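Local coordinates for Sensory/regulatory protein rpfC (PDB 3M6M) that probably takes part in two-component signalling as a sensor histidine kinase, of which this magnesium-binding part is a response-regulator receiver domain, at residues D[16-27]-D[39-50]; D[58-67]-D[89-99]. All coordinates share one frame; numbering follows the deposited sequence.

Interaction 1: D[16-27]-D[39-50]; sequences RMLVADDHEANR and HKVLCVNGAEQV. With MG (magnesium ion), chain T.
Met17 N donates to Lys40 O (2.7 Å), the first of the backbone hydrogen bonds of a parallel strand pair, 16-20 with 40-44. Met17 O accepts from Leu42 N, and Val19 repeats the pattern between Leu42 O and Val44 N. A longer bond from Asp21 N to Val44 O, 3.3 Å, carries the pairing past the end of the strand.

Apolar contacts fill both faces. Leu18 CD1 packs against Leu42 CD2, the two side chains running alongside each other with CG opposite the backbone N in each (chi1 -173°). Val50, in helix 47-56, straddles Leu18 and Ala20: its CG2 meets Leu18 CD2 at 3.6 Å and its CG1 meets Ala20 CB at 3.7 Å. On the other face Val19 CG2 touches Val41 CG1 (3.8 Å), under Leu30 and Leu34 of helix 24-35.

Polar groups gather beyond the C-terminal ends of the two strands. Asn45 ND2 sits 3.2 Å from Arg27 CZ, over the centre of the guanidinium face; ND2 and the guanidinium nitrogens are all donors, so no hydrogen bond forms between them. Arg27 NH1 instead reaches Asp21 O at 3.0 Å, in the guanidinium plane. Asp21 OD1 accepts from His23 N, forming an Asx turn, and from Asn26 ND2, while OD2 pairs with Lys119.

Asp22 OD1 binds magnesium at 2.5 Å, as do Asp65 OD2 and backbone His67 O. With Asp21 held at both backbone and carboxylate, the turn presenting Asp22 to the metal is probably kept rigid.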
# COMPACT_ATOMS: atom_id res chain seq x y z
N ARG D 16 -10.80 -12.59 -44.94
CA ARG D 16 -12.16 -12.10 -44.75
C ARG D 16 -12.11 -10.84 -43.88
O ARG D 16 -11.72 -10.90 -42.71
CB ARG D 16 -13.03 -13.19 -44.13
CG ARG D 16 -14.47 -13.20 -44.63
CD ARG D 16 -15.09 -14.58 -44.45
NE ARG D 16 -16.40 -14.68 -45.08
CZ ARG D 16 -17.57 -14.62 -44.44
NH1 ARG D 16 -17.61 -14.47 -43.12
NH2 ARG D 16 -18.70 -14.72 -45.12
N MET D 17 -12.50 -9.71 -44.46
CA MET D 17 -12.33 -8.41 -43.82
C MET D 17 -13.64 -7.76 -43.39
O MET D 17 -14.63 -7.80 -44.12
CB MET D 17 -11.56 -7.46 -44.74
CG MET D 17 -10.10 -7.82 -44.93
SD MET D 17 -9.13 -7.56 -43.44
CE MET D 17 -7.60 -8.36 -43.90
N LEU D 18 -13.62 -7.16 -42.20
CA LEU D 18 -14.74 -6.40 -41.69
C LEU D 18 -14.30 -4.96 -41.42
O LEU D 18 -13.33 -4.73 -40.70
CB LEU D 18 -15.31 -7.06 -40.43
CG LEU D 18 -16.60 -6.52 -39.81
CD1 LEU D 18 -17.74 -6.42 -40.82
CD2 LEU D 18 -17.01 -7.39 -38.64
N VAL D 19 -15.02 -4.01 -42.01
CA VAL D 19 -14.64 -2.60 -41.95
C VAL D 19 -15.77 -1.76 -41.35
O VAL D 19 -16.93 -1.92 -41.72
CB VAL D 19 -14.26 -2.06 -43.36
CG1 VAL D 19 -13.85 -0.59 -43.28
CG2 VAL D 19 -13.14 -2.88 -43.98
N ALA D 20 -15.41 -0.88 -40.43
CA ALA D 20 -16.36 0.04 -39.82
C ALA D 20 -15.90 1.50 -39.92
O ALA D 20 -14.82 1.85 -39.46
CB ALA D 20 -16.64 -0.33 -38.37
N ASP D 21 -16.74 2.32 -40.54
CA ASP D 21 -16.55 3.77 -40.61
C ASP D 21 -17.90 4.44 -40.81
O ASP D 21 -18.72 3.96 -41.60
CB ASP D 21 -15.59 4.14 -41.75
CG ASP D 21 -15.10 5.57 -41.65
OD1 ASP D 21 -15.92 6.51 -41.77
OD2 ASP D 21 -13.88 5.76 -41.47
N ASP D 22 -18.12 5.55 -40.11
CA ASP D 22 -19.41 6.24 -40.14
C ASP D 22 -19.67 7.04 -41.42
O ASP D 22 -20.81 7.40 -41.71
CB ASP D 22 -19.61 7.11 -38.89
CG ASP D 22 -18.50 8.12 -38.68
OD1 ASP D 22 -17.32 7.72 -38.61
OD2 ASP D 22 -18.81 9.33 -38.57
N HIS D 23 -18.61 7.31 -42.18
CA HIS D 23 -18.74 8.03 -43.45
C HIS D 23 -18.70 7.09 -44.65
O HIS D 23 -17.88 6.17 -44.71
CB HIS D 23 -17.67 9.12 -43.57
CG HIS D 23 -17.92 10.31 -42.70
ND1 HIS D 23 -17.33 10.47 -41.46
CD2 HIS D 23 -18.72 11.39 -42.88
CE1 HIS D 23 -17.75 11.60 -40.92
NE2 HIS D 23 -18.59 12.18 -41.76
N GLU D 24 -19.60 7.33 -45.60
CA GLU D 24 -19.77 6.50 -46.79
C GLU D 24 -18.52 6.44 -47.67
O GLU D 24 -18.12 5.37 -48.12
CB GLU D 24 -20.98 6.97 -47.61
CG GLU D 24 -21.35 6.07 -48.79
CD GLU D 24 -22.56 6.56 -49.56
OE1 GLU D 24 -23.65 6.69 -48.95
OE2 GLU D 24 -22.43 6.82 -50.78
N ALA D 25 -17.90 7.61 -47.90
CA ALA D 25 -16.71 7.71 -48.73
C ALA D 25 -15.55 6.85 -48.21
O ALA D 25 -14.88 6.17 -48.99
CB ALA D 25 -16.28 9.17 -48.87
N ASN D 26 -15.32 6.88 -46.90
CA ASN D 26 -14.26 6.11 -46.26
C ASN D 26 -14.43 4.60 -46.41
O ASN D 26 -13.46 3.88 -46.66
CB ASN D 26 -14.13 6.47 -44.78
CG ASN D 26 -13.63 7.89 -44.56
OD1 ASN D 26 -12.81 8.41 -45.32
ND2 ASN D 26 -14.12 8.53 -43.50
N ARG D 27 -15.67 4.13 -46.28
CA ARG D 27 -15.99 2.72 -46.48
C ARG D 27 -15.73 2.30 -47.93
O ARG D 27 -15.25 1.19 -48.18
CB ARG D 27 -17.45 2.43 -46.11
CG ARG D 27 -17.81 2.71 -44.66
CD ARG D 27 -19.16 2.10 -44.29
NE ARG D 27 -20.25 2.59 -45.13
CZ ARG D 27 -21.02 3.64 -44.85
NH1 ARG D 27 -20.82 4.35 -43.75
NH2 ARG D 27 -21.98 4.00 -45.69
N HIS D 39 -8.97 -9.41 -51.08
CA HIS D 39 -9.69 -9.86 -49.90
C HIS D 39 -11.19 -9.63 -50.04
O HIS D 39 -11.63 -8.73 -50.76
CB HIS D 39 -9.18 -9.13 -48.64
CG HIS D 39 -7.69 -9.15 -48.47
ND1 HIS D 39 -6.92 -8.01 -48.53
CD2 HIS D 39 -6.84 -10.18 -48.24
CE1 HIS D 39 -5.65 -8.34 -48.34
NE2 HIS D 39 -5.58 -9.64 -48.16
N LYS D 40 -11.98 -10.46 -49.35
CA LYS D 40 -13.43 -10.28 -49.25
C LYS D 40 -13.73 -9.25 -48.15
O LYS D 40 -13.11 -9.28 -47.09
CB LYS D 40 -14.12 -11.61 -48.97
CG LYS D 40 -15.64 -11.63 -49.23
CD LYS D 40 -16.44 -11.28 -47.98
CE LYS D 40 -17.94 -11.34 -48.23
NZ LYS D 40 -18.71 -10.94 -47.02
N VAL D 41 -14.68 -8.36 -48.42
CA VAL D 41 -14.96 -7.23 -47.53
C VAL D 41 -16.44 -7.15 -47.13
O VAL D 41 -17.32 -7.47 -47.93
CB VAL D 41 -14.58 -5.87 -48.17
CG1 VAL D 41 -14.11 -4.89 -47.11
CG2 VAL D 41 -13.51 -6.04 -49.24
N LEU D 42 -16.68 -6.75 -45.89
CA LEU D 42 -18.00 -6.28 -45.47
C LEU D 42 -17.84 -4.94 -44.74
O LEU D 42 -17.06 -4.83 -43.79
CB LEU D 42 -18.72 -7.29 -44.57
CG LEU D 42 -20.18 -6.97 -44.21
CD1 LEU D 42 -21.14 -7.32 -45.34
CD2 LEU D 42 -20.60 -7.66 -42.93
N CYS D 43 -18.56 -3.93 -45.22
CA CYS D 43 -18.51 -2.60 -44.63
C CYS D 43 -19.76 -2.33 -43.80
O CYS D 43 -20.87 -2.67 -44.20
CB CYS D 43 -18.35 -1.54 -45.71
SG CYS D 43 -16.76 -1.63 -46.54
N VAL D 44 -19.55 -1.72 -42.64
CA VAL D 44 -20.63 -1.44 -41.71
C VAL D 44 -20.53 -0.00 -41.17
O VAL D 44 -19.46 0.62 -41.24
CB VAL D 44 -20.71 -2.53 -40.61
CG1 VAL D 44 -19.94 -2.13 -39.35
CG2 VAL D 44 -22.16 -2.88 -40.31
N ASN D 45 -21.63 0.52 -40.64
CA ASN D 45 -21.75 1.96 -40.34
C ASN D 45 -21.21 2.43 -38.98
O ASN D 45 -20.99 3.63 -38.78
CB ASN D 45 -23.20 2.42 -40.51
CG ASN D 45 -23.63 2.51 -41.98
OD1 ASN D 45 -24.66 3.11 -42.29
ND2 ASN D 45 -22.84 1.92 -42.87
N GLY D 46 -21.00 1.50 -38.05
CA GLY D 46 -20.55 1.85 -36.70
C GLY D 46 -19.99 0.70 -35.90
O GLY D 46 -19.90 -0.43 -36.40
N ALA D 47 -19.63 0.98 -34.65
CA ALA D 47 -18.99 -0.00 -33.77
C ALA D 47 -19.93 -1.11 -33.29
O ALA D 47 -19.50 -2.25 -33.12
CB ALA D 47 -18.33 0.69 -32.59
N GLU D 48 -21.20 -0.78 -33.08
CA GLU D 48 -22.18 -1.76 -32.62
C GLU D 48 -22.50 -2.79 -33.70
O GLU D 48 -22.74 -3.96 -33.40
CB GLU D 48 -23.46 -1.07 -32.17
CG GLU D 48 -23.39 -0.49 -30.77
CD GLU D 48 -24.53 0.46 -30.46
OE1 GLU D 48 -24.41 1.23 -29.47
OE2 GLU D 48 -25.55 0.45 -31.18
N GLN D 49 -22.48 -2.33 -34.95
CA GLN D 49 -22.84 -3.16 -36.09
C GLN D 49 -21.75 -4.17 -36.45
O GLN D 49 -22.06 -5.25 -36.96
CB GLN D 49 -23.20 -2.29 -37.31
CG GLN D 49 -24.41 -1.37 -37.12
CD GLN D 49 -24.02 0.03 -36.65
OE1 GLN D 49 -23.21 0.20 -35.74
NE2 GLN D 49 -24.62 1.04 -37.27
N VAL D 50 -20.49 -3.83 -36.20
CA VAL D 50 -19.38 -4.77 -36.40
C VAL D 50 -19.42 -5.88 -35.34
O VAL D 50 -19.16 -7.04 -35.64
CB VAL D 50 -17.97 -4.08 -36.52
CG1 VAL D 50 -17.96 -2.73 -35.87
CG2 VAL D 50 -16.85 -4.95 -35.96
MG MG T . -15.21 9.11 -38.35

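Interaction 2: D[58-67]-D[89-99]; sequences DYDAVIVDLH and RYTPVVVLSAD. With MG (magnesium ion), chain T.
Ile63 and Val94 project in parallel from neighbouring parallel strands of the receiver-domain alpha/beta fold, joined through helix 73-85 as a beta-alpha-beta unit. Their CG1 atoms touch at 3.6 Å, and on the same face Ile63 CG2 comes obliquely onto Leu96 CD1. The reverse face is a patch of valines: Val64 CG1 slants across to Val93 CG1 at 3.9 Å, with Met76 of helix 73-85 covering Val64 and Leu77 and Leu80 covering Val93. Backbone bonds from Val62 N to Pro92 O through Leu66 N to Leu96 O fix the register.

At the lower-numbered ends, Asp58 CB lies over one face of the Arg89 guanidinium. The salt bridge from Asp58 OD1 to Arg89 NH1 is long, 3.8 Å, with no N-H aimed at the oxygen.

At the metal end, Asp65 OD2 and His67 O each bind magnesium at 2.3 Å, and Asp65 OD1 pairs with Lys119. The His67 ring and Asp99 carboxylate are nearly coplanar, 17° apart, OD1 packing against the ring edge at CE1 while OD2 is hydrogen-bonded to Thr101 OG1. Beside them, Ser97 OG donates to Asp99 O at 2.6 Å, in the carbonyl plane.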
# COMPACT_ATOMS: atom_id res chain seq x y z
N ASP D 58 -17.46 -15.23 -38.82
CA ASP D 58 -16.08 -15.07 -38.36
C ASP D 58 -15.23 -14.35 -39.41
O ASP D 58 -15.36 -14.60 -40.61
CB ASP D 58 -15.48 -16.44 -38.02
CG ASP D 58 -16.21 -17.14 -36.88
OD1 ASP D 58 -16.72 -18.26 -37.10
OD2 ASP D 58 -16.28 -16.57 -35.77
N TYR D 59 -14.36 -13.46 -38.93
CA TYR D 59 -13.52 -12.64 -39.81
C TYR D 59 -12.04 -12.75 -39.44
O TYR D 59 -11.70 -12.98 -38.27
CB TYR D 59 -13.97 -11.18 -39.78
CG TYR D 59 -15.38 -10.96 -40.28
CD1 TYR D 59 -15.64 -10.73 -41.63
CD2 TYR D 59 -16.47 -11.01 -39.40
CE1 TYR D 59 -16.93 -10.54 -42.10
CE2 TYR D 59 -17.77 -10.82 -39.86
CZ TYR D 59 -17.99 -10.58 -41.20
OH TYR D 59 -19.28 -10.40 -41.66
N ASP D 60 -11.18 -12.60 -40.44
CA ASP D 60 -9.73 -12.71 -40.23
C ASP D 60 -9.14 -11.47 -39.55
O ASP D 60 -8.18 -11.58 -38.79
CB ASP D 60 -9.02 -12.99 -41.55
CG ASP D 60 -9.24 -14.42 -42.04
OD1 ASP D 60 -9.16 -15.36 -41.22
OD2 ASP D 60 -9.49 -14.60 -43.25
N ALA D 61 -9.72 -10.31 -39.84
CA ALA D 61 -9.27 -9.04 -39.27
C ALA D 61 -10.37 -7.98 -39.35
O ALA D 61 -11.18 -7.99 -40.28
CB ALA D 61 -8.00 -8.55 -39.97
N VAL D 62 -10.38 -7.08 -38.37
CA VAL D 62 -11.34 -5.98 -38.33
C VAL D 62 -10.62 -4.63 -38.43
O VAL D 62 -9.69 -4.36 -37.66
CB VAL D 62 -12.20 -6.01 -37.03
CG1 VAL D 62 -13.15 -4.82 -36.98
CG2 VAL D 62 -12.99 -7.32 -36.93
N ILE D 63 -11.04 -3.81 -39.39
CA ILE D 63 -10.55 -2.44 -39.52
C ILE D 63 -11.62 -1.48 -39.02
O ILE D 63 -12.69 -1.38 -39.62
CB ILE D 63 -10.16 -2.09 -40.98
CG1 ILE D 63 -9.21 -3.15 -41.56
CG2 ILE D 63 -9.53 -0.70 -41.03
CD1 ILE D 63 -8.96 -3.01 -43.05
N VAL D 64 -11.31 -0.78 -37.93
CA VAL D 64 -12.27 0.13 -37.31
C VAL D 64 -11.83 1.60 -37.35
O VAL D 64 -10.65 1.91 -37.16
CB VAL D 64 -12.61 -0.32 -35.85
CG1 VAL D 64 -11.44 -0.06 -34.89
CG2 VAL D 64 -13.88 0.37 -35.35
N ASP D 65 -12.78 2.48 -37.62
CA ASP D 65 -12.56 3.92 -37.52
C ASP D 65 -12.63 4.32 -36.06
O ASP D 65 -13.56 3.92 -35.35
CB ASP D 65 -13.61 4.68 -38.34
CG ASP D 65 -13.48 6.19 -38.24
OD1 ASP D 65 -12.34 6.71 -38.14
OD2 ASP D 65 -14.53 6.87 -38.26
N LEU D 66 -11.65 5.09 -35.60
CA LEU D 66 -11.60 5.50 -34.20
C LEU D 66 -12.77 6.38 -33.80
O LEU D 66 -13.44 6.11 -32.80
CB LEU D 66 -10.27 6.18 -33.87
CG LEU D 66 -10.04 6.67 -32.43
CD1 LEU D 66 -10.19 5.56 -31.39
CD2 LEU D 66 -8.67 7.34 -32.30
N HIS D 67 -13.03 7.43 -34.58
CA HIS D 67 -14.08 8.38 -34.22
C HIS D 67 -15.38 8.19 -34.98
O HIS D 67 -15.50 8.54 -36.16
CB HIS D 67 -13.56 9.82 -34.30
CG HIS D 67 -12.52 10.14 -33.28
ND1 HIS D 67 -11.18 10.29 -33.59
CD2 HIS D 67 -12.61 10.30 -31.94
CE1 HIS D 67 -10.50 10.55 -32.49
NE2 HIS D 67 -11.34 10.56 -31.47
N ARG D 89 -14.33 -16.07 -30.00
CA ARG D 89 -13.16 -16.27 -30.85
C ARG D 89 -12.35 -14.97 -30.96
O ARG D 89 -12.91 -13.89 -31.16
CB ARG D 89 -13.61 -16.73 -32.24
CG ARG D 89 -12.52 -16.81 -33.29
CD ARG D 89 -13.04 -16.34 -34.64
NE ARG D 89 -12.11 -16.62 -35.74
CZ ARG D 89 -12.15 -17.71 -36.51
NH1 ARG D 89 -13.07 -18.65 -36.30
NH2 ARG D 89 -11.26 -17.87 -37.48
N TYR D 90 -11.03 -15.09 -30.82
CA TYR D 90 -10.14 -13.95 -31.01
C TYR D 90 -10.03 -13.56 -32.48
O TYR D 90 -9.90 -14.42 -33.35
CB TYR D 90 -8.74 -14.22 -30.45
CG TYR D 90 -7.78 -13.07 -30.66
CD1 TYR D 90 -7.76 -11.99 -29.78
CD2 TYR D 90 -6.91 -13.05 -31.75
CE1 TYR D 90 -6.89 -10.92 -29.97
CE2 TYR D 90 -6.04 -11.98 -31.96
CZ TYR D 90 -6.03 -10.92 -31.06
OH TYR D 90 -5.17 -9.86 -31.26
N THR D 91 -10.09 -12.26 -32.73
CA THR D 91 -9.86 -11.71 -34.07
C THR D 91 -9.18 -10.34 -34.00
O THR D 91 -9.62 -9.47 -33.25
CB THR D 91 -11.15 -11.71 -34.95
OG1 THR D 91 -11.13 -10.59 -35.85
CG2 THR D 91 -12.40 -11.65 -34.10
N PRO D 92 -8.08 -10.16 -34.77
CA PRO D 92 -7.25 -8.96 -34.77
C PRO D 92 -8.02 -7.70 -35.17
O PRO D 92 -8.85 -7.74 -36.08
CB PRO D 92 -6.18 -9.27 -35.83
CG PRO D 92 -6.13 -10.74 -35.89
CD PRO D 92 -7.53 -11.20 -35.67
N VAL D 93 -7.73 -6.59 -34.49
CA VAL D 93 -8.36 -5.31 -34.78
C VAL D 93 -7.32 -4.23 -35.04
O VAL D 93 -6.42 -4.01 -34.22
CB VAL D 93 -9.30 -4.85 -33.62
CG1 VAL D 93 -9.98 -3.54 -33.98
CG2 VAL D 93 -10.33 -5.92 -33.30
N VAL D 94 -7.44 -3.58 -36.20
CA VAL D 94 -6.61 -2.43 -36.54
C VAL D 94 -7.45 -1.16 -36.58
O VAL D 94 -8.55 -1.14 -37.15
CB VAL D 94 -5.83 -2.65 -37.88
CG1 VAL D 94 -6.70 -3.32 -38.92
CG2 VAL D 94 -5.24 -1.35 -38.41
N VAL D 95 -6.94 -0.10 -35.97
CA VAL D 95 -7.66 1.17 -35.85
C VAL D 95 -7.19 2.19 -36.90
O VAL D 95 -6.00 2.27 -37.21
CB VAL D 95 -7.54 1.76 -34.42
CG1 VAL D 95 -8.50 2.93 -34.23
CG2 VAL D 95 -7.81 0.70 -33.37
N LEU D 96 -8.15 2.94 -37.44
CA LEU D 96 -7.87 4.03 -38.38
C LEU D 96 -8.45 5.34 -37.87
O LEU D 96 -9.59 5.38 -37.39
CB LEU D 96 -8.47 3.73 -39.76
CG LEU D 96 -7.85 2.70 -40.70
CD1 LEU D 96 -8.62 2.71 -42.01
CD2 LEU D 96 -6.37 2.98 -40.96
N SER D 97 -7.67 6.42 -37.99
CA SER D 97 -8.15 7.77 -37.70
C SER D 97 -7.25 8.86 -38.27
O SER D 97 -6.08 8.60 -38.60
CB SER D 97 -8.34 7.99 -36.19
OG SER D 97 -7.14 7.75 -35.49
N ALA D 98 -7.80 10.06 -38.40
CA ALA D 98 -7.02 11.25 -38.71
C ALA D 98 -6.37 11.77 -37.42
O ALA D 98 -5.46 12.61 -37.47
CB ALA D 98 -7.90 12.32 -39.33
N ASP D 99 -6.85 11.27 -36.29
CA ASP D 99 -6.25 11.50 -34.98
C ASP D 99 -5.04 10.59 -34.83
O ASP D 99 -5.16 9.36 -34.81
CB ASP D 99 -7.27 11.21 -33.87
CG ASP D 99 -6.80 11.65 -32.49
OD1 ASP D 99 -7.55 11.43 -31.52
OD2 ASP D 99 -5.69 12.20 -32.36
MG MG T . -15.21 9.11 -38.35

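In the fold
From the N terminus, strand 16-20 runs into helix 24-35, and the return as strand 40-44 closes the loop of interaction 1. After helix 47-56 the chain enters strand 61-65, passes through helix 73-85 and closes interaction 2 on strand 93-97. The two loops follow in series, neither nested nor crossed. They meet where strand 16-20 lies beside the central strand 61-65, Ile63 N and Asp65 N bonding to Leu18 O and Ala20 O. These four strands stand in the order 40-44, 16-20, 61-65, 93-97, with 115-118 beyond, and both contacts supply ligands to one magnesium ion.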